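Local atomic coordinates of cellobiose 2-epimerase (Ruminococcus albus, PDB entry 3VW5), a protein that catalyses the reversible epimerization of cellobiose to 4-O-beta-D-glucopyranosyl-D-mannose. Residues 286-291 / 303-308. The protein carries 2 engineered substitutions. Sequence-based numbering, arbitrary orientation.
Sequences GALNNE and WWVQAE
The side-chain amide of Gln306 grips the backbone of Leu288 at both ends of that residue. Leu288 N donates to Gln306 OE1 at 3.1 Å, while Gln306 NE2 donates a hydrogen bond to Leu288 O at 3.0 Å. Both bonds are nearly straight, 164° at the hydrogen, and each arrives on a carbonyl lone pair; with OE1 accepting and NE2 donating, the pair sets which way round the buried amide lies and holds it flat. A bend at chi2 (-39°) turns the amide of Gln306 to the strand. NE2 also makes a weak bond to Val302 O, just ahead of the helix. Beside the amide, Ala287 CB touches Gln306 OE1 at 3.6 Å. The protein is an (alpha/alpha)6 barrel, and here strand 287-293 runs antiparallel to strand 296-302, which leads directly into helix 303-318; the paired amide thus ties the first strand of this hairpin to the opening turns of the helix that follows it. Next to Gln306 in the helix, Val305 points its two methyls at the strand: CG1 meets Leu288 CD1 at 3.9 Å, the two side chains crossing nearly at right angles, and also lies against Asn289 O. Val305 CG2 packs on Asn290 OD1 at 3.9 Å. Asn290 ND2 is hydrogen-bonded to Asp298 OD2; Asn290 and Glu291 together face Asp298 in a classic beta bulge.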
ATOM      1  N   GLY A 286      15.077   6.654  16.823  1.00 42.88           N
ATOM      2  CA  GLY A 286      14.402   5.365  16.870  1.00 41.39           C
ATOM      3  C   GLY A 286      13.168   5.210  16.004  1.00 43.51           C
ATOM      4  O   GLY A 286      12.461   4.203  16.098  1.00 47.05           O
ATOM      5  N   ALA A 287      12.899   6.210  15.169  1.00 42.84           N
ATOM      6  CA  ALA A 287      11.759   6.176  14.252  1.00 38.53           C
ATOM      7  C   ALA A 287      12.205   6.655  12.863  1.00 45.23           C
ATOM      8  O   ALA A 287      13.273   7.268  12.711  1.00 42.57           O
ATOM      9  CB  ALA A 287      10.584   7.009  14.780  1.00 35.96           C
ATOM     10  N   LEU A 288      11.399   6.344  11.853  1.00 42.72           N
ATOM     11  CA  LEU A 288      11.733   6.678  10.478  1.00 36.65           C
ATOM     12  C   LEU A 288      11.239   8.077  10.129  1.00 39.17           C
ATOM     13  O   LEU A 288      10.061   8.407  10.333  1.00 38.46           O
ATOM     14  CB  LEU A 288      11.084   5.663   9.542  1.00 34.72           C
ATOM     15  CG  LEU A 288      11.943   4.757   8.659  1.00 42.75           C
ATOM     16  CD1 LEU A 288      11.814   5.172   7.198  1.00 41.30           C
ATOM     17  CD2 LEU A 288      13.404   4.698   9.091  1.00 39.79           C
ATOM     18  N   ASN A 289      12.129   8.905   9.599  1.00 37.27           N
ATOM     19  CA  ASN A 289      11.689  10.158   9.004  1.00 34.83           C
ATOM     20  C   ASN A 289      10.859   9.928   7.742  1.00 38.07           C
ATOM     21  O   ASN A 289      10.883   8.847   7.150  1.00 38.47           O
ATOM     22  CB  ASN A 289      12.882  11.063   8.692  1.00 38.74           C
ATOM     23  CG  ASN A 289      13.593  11.530   9.941  1.00 42.91           C
ATOM     24  OD1 ASN A 289      12.987  11.653  11.011  1.00 41.38           O
ATOM     25  ND2 ASN A 289      14.890  11.773   9.820  1.00 39.05           N
ATOM     26  N   ASN A 290      10.137  10.964   7.334  1.00 38.31           N
ATOM     27  CA  ASN A 290       9.255  10.901   6.173  1.00 37.69           C
ATOM     28  C   ASN A 290       9.984  11.016   4.827  1.00 38.21           C
ATOM     29  O   ASN A 290       9.998  10.074   4.024  1.00 35.88           O
ATOM     30  CB  ASN A 290       8.185  11.991   6.297  1.00 38.82           C
ATOM     31  CG  ASN A 290       7.060  11.823   5.307  1.00 39.64           C
ATOM     32  OD1 ASN A 290       6.700  10.697   4.932  1.00 40.80           O
ATOM     33  ND2 ASN A 290       6.490  12.948   4.869  1.00 33.87           N
ATOM     34  N   GLU A 291      10.595  12.170   4.579  1.00 36.55           N
ATOM     35  CA  GLU A 291      11.181  12.422   3.267  1.00 40.94           C
ATOM     36  C   GLU A 291      12.203  13.548   3.262  1.00 41.07           C
ATOM     37  O   GLU A 291      12.221  14.400   4.146  1.00 36.53           O
ATOM     38  CB  GLU A 291      10.066  12.768   2.276  1.00 38.85           C
ATOM     39  CG  GLU A 291       9.214  13.945   2.752  1.00 47.00           C
ATOM     40  CD  GLU A 291       8.283  14.499   1.684  1.00 58.11           C
ATOM     41  OE1 GLU A 291       8.126  15.748   1.618  1.00 68.51           O
ATOM     42  OE2 GLU A 291       7.707  13.695   0.918  1.00 51.76           O
ATOM     43  N   TRP A 303       2.289   7.339   9.827  1.00 34.24           N
ATOM     44  CA  TRP A 303       1.989   6.017  10.382  1.00 33.17           C
ATOM     45  C   TRP A 303       2.383   4.866   9.429  1.00 37.65           C
ATOM     46  O   TRP A 303       3.048   3.912   9.857  1.00 34.18           O
ATOM     47  CB  TRP A 303       0.516   5.922  10.801  1.00 30.63           C
ATOM     48  CG  TRP A 303      -0.361   5.336   9.750  1.00 32.38           C
ATOM     49  CD1 TRP A 303      -0.840   4.059   9.702  1.00 37.21           C
ATOM     50  CD2 TRP A 303      -0.842   5.985   8.566  1.00 35.27           C
ATOM     51  NE1 TRP A 303      -1.606   3.881   8.577  1.00 37.02           N
ATOM     52  CE2 TRP A 303      -1.618   5.047   7.861  1.00 34.92           C
ATOM     53  CE3 TRP A 303      -0.702   7.275   8.046  1.00 35.96           C
ATOM     54  CZ2 TRP A 303      -2.246   5.352   6.658  1.00 36.46           C
ATOM     55  CZ3 TRP A 303      -1.330   7.580   6.859  1.00 34.91           C
ATOM     56  CH2 TRP A 303      -2.092   6.625   6.173  1.00 34.49           C
ATOM     57  N   TRP A 304       1.994   4.969   8.150  1.00 35.38           N
ATOM     58  CA  TRP A 304       2.299   3.922   7.170  1.00 31.23           C
ATOM     59  C   TRP A 304       3.784   3.776   6.931  1.00 33.37           C
ATOM     60  O   TRP A 304       4.269   2.681   6.645  1.00 36.63           O
ATOM     61  CB  TRP A 304       1.562   4.111   5.839  1.00 30.48           C
ATOM     62  CG  TRP A 304       2.061   5.216   4.938  1.00 30.90           C
ATOM     63  CD1 TRP A 304       1.508   6.460   4.796  1.00 28.43           C
ATOM     64  CD2 TRP A 304       3.166   5.165   4.005  1.00 34.64           C
ATOM     65  NE1 TRP A 304       2.215   7.192   3.873  1.00 27.86           N
ATOM     66  CE2 TRP A 304       3.228   6.423   3.365  1.00 33.13           C
ATOM     67  CE3 TRP A 304       4.106   4.185   3.660  1.00 33.16           C
ATOM     68  CZ2 TRP A 304       4.194   6.725   2.385  1.00 32.25           C
ATOM     69  CZ3 TRP A 304       5.073   4.494   2.697  1.00 34.73           C
ATOM     70  CH2 TRP A 304       5.103   5.753   2.070  1.00 32.62           C
ATOM     71  N   VAL A 305       4.513   4.877   7.061  1.00 34.94           N
ATOM     72  CA  VAL A 305       5.959   4.824   6.919  1.00 33.08           C
ATOM     73  C   VAL A 305       6.582   3.986   8.049  1.00 34.56           C
ATOM     74  O   VAL A 305       7.481   3.196   7.806  1.00 32.52           O
ATOM     75  CB  VAL A 305       6.560   6.236   6.842  1.00 30.19           C
ATOM     76  CG1 VAL A 305       8.069   6.174   6.824  1.00 39.73           C
ATOM     77  CG2 VAL A 305       6.067   6.932   5.593  1.00 32.39           C
ATOM     78  N   GLN A 306       6.088   4.149   9.279  1.00 37.91           N
ATOM     79  CA  GLN A 306       6.596   3.379  10.417  1.00 30.97           C
ATOM     80  C   GLN A 306       6.329   1.908  10.179  1.00 35.18           C
ATOM     81  O   GLN A 306       7.214   1.066  10.352  1.00 33.62           O
ATOM     82  CB  GLN A 306       5.946   3.815  11.745  1.00 31.18           C
ATOM     83  CG  GLN A 306       6.126   5.297  12.130  1.00 30.11           C
ATOM     84  CD  GLN A 306       7.509   5.836  11.795  1.00 34.53           C
ATOM     85  OE1 GLN A 306       8.525   5.396  12.349  1.00 29.76           O
ATOM     86  NE2 GLN A 306       7.555   6.791  10.867  1.00 35.52           N
ATOM     87  N   ALA A 307       5.091   1.609   9.789  1.00 30.74           N
ATOM     88  CA  ALA A 307       4.668   0.239   9.544  1.00 33.91           C
ATOM     89  C   ALA A 307       5.511  -0.437   8.447  1.00 38.03           C
ATOM     90  O   ALA A 307       5.987  -1.561   8.630  1.00 33.35           O
ATOM     91  CB  ALA A 307       3.195   0.195   9.203  1.00 35.36           C
ATOM     92  N   GLU A 308       5.703   0.241   7.318  1.00 34.59           N
ATOM     93  CA  GLU A 308       6.526  -0.325   6.252  1.00 36.41           C
ATOM     94  C   GLU A 308       7.984  -0.503   6.673  1.00 36.98           C
ATOM     95  O   GLU A 308       8.653  -1.435   6.221  1.00 36.48           O
ATOM     96  CB  GLU A 308       6.443   0.514   4.974  1.00 35.08           C
ATOM     97  CG  GLU A 308       5.046   0.579   4.372  1.00 36.89           C
ATOM     98  CD  GLU A 308       4.469  -0.792   4.043  1.00 36.05           C
ATOM     99  OE1 GLU A 308       5.255  -1.686   3.672  1.00 37.36           O
ATOM    100  OE2 GLU A 308       3.235  -0.961   4.152  1.00 32.79           O
TER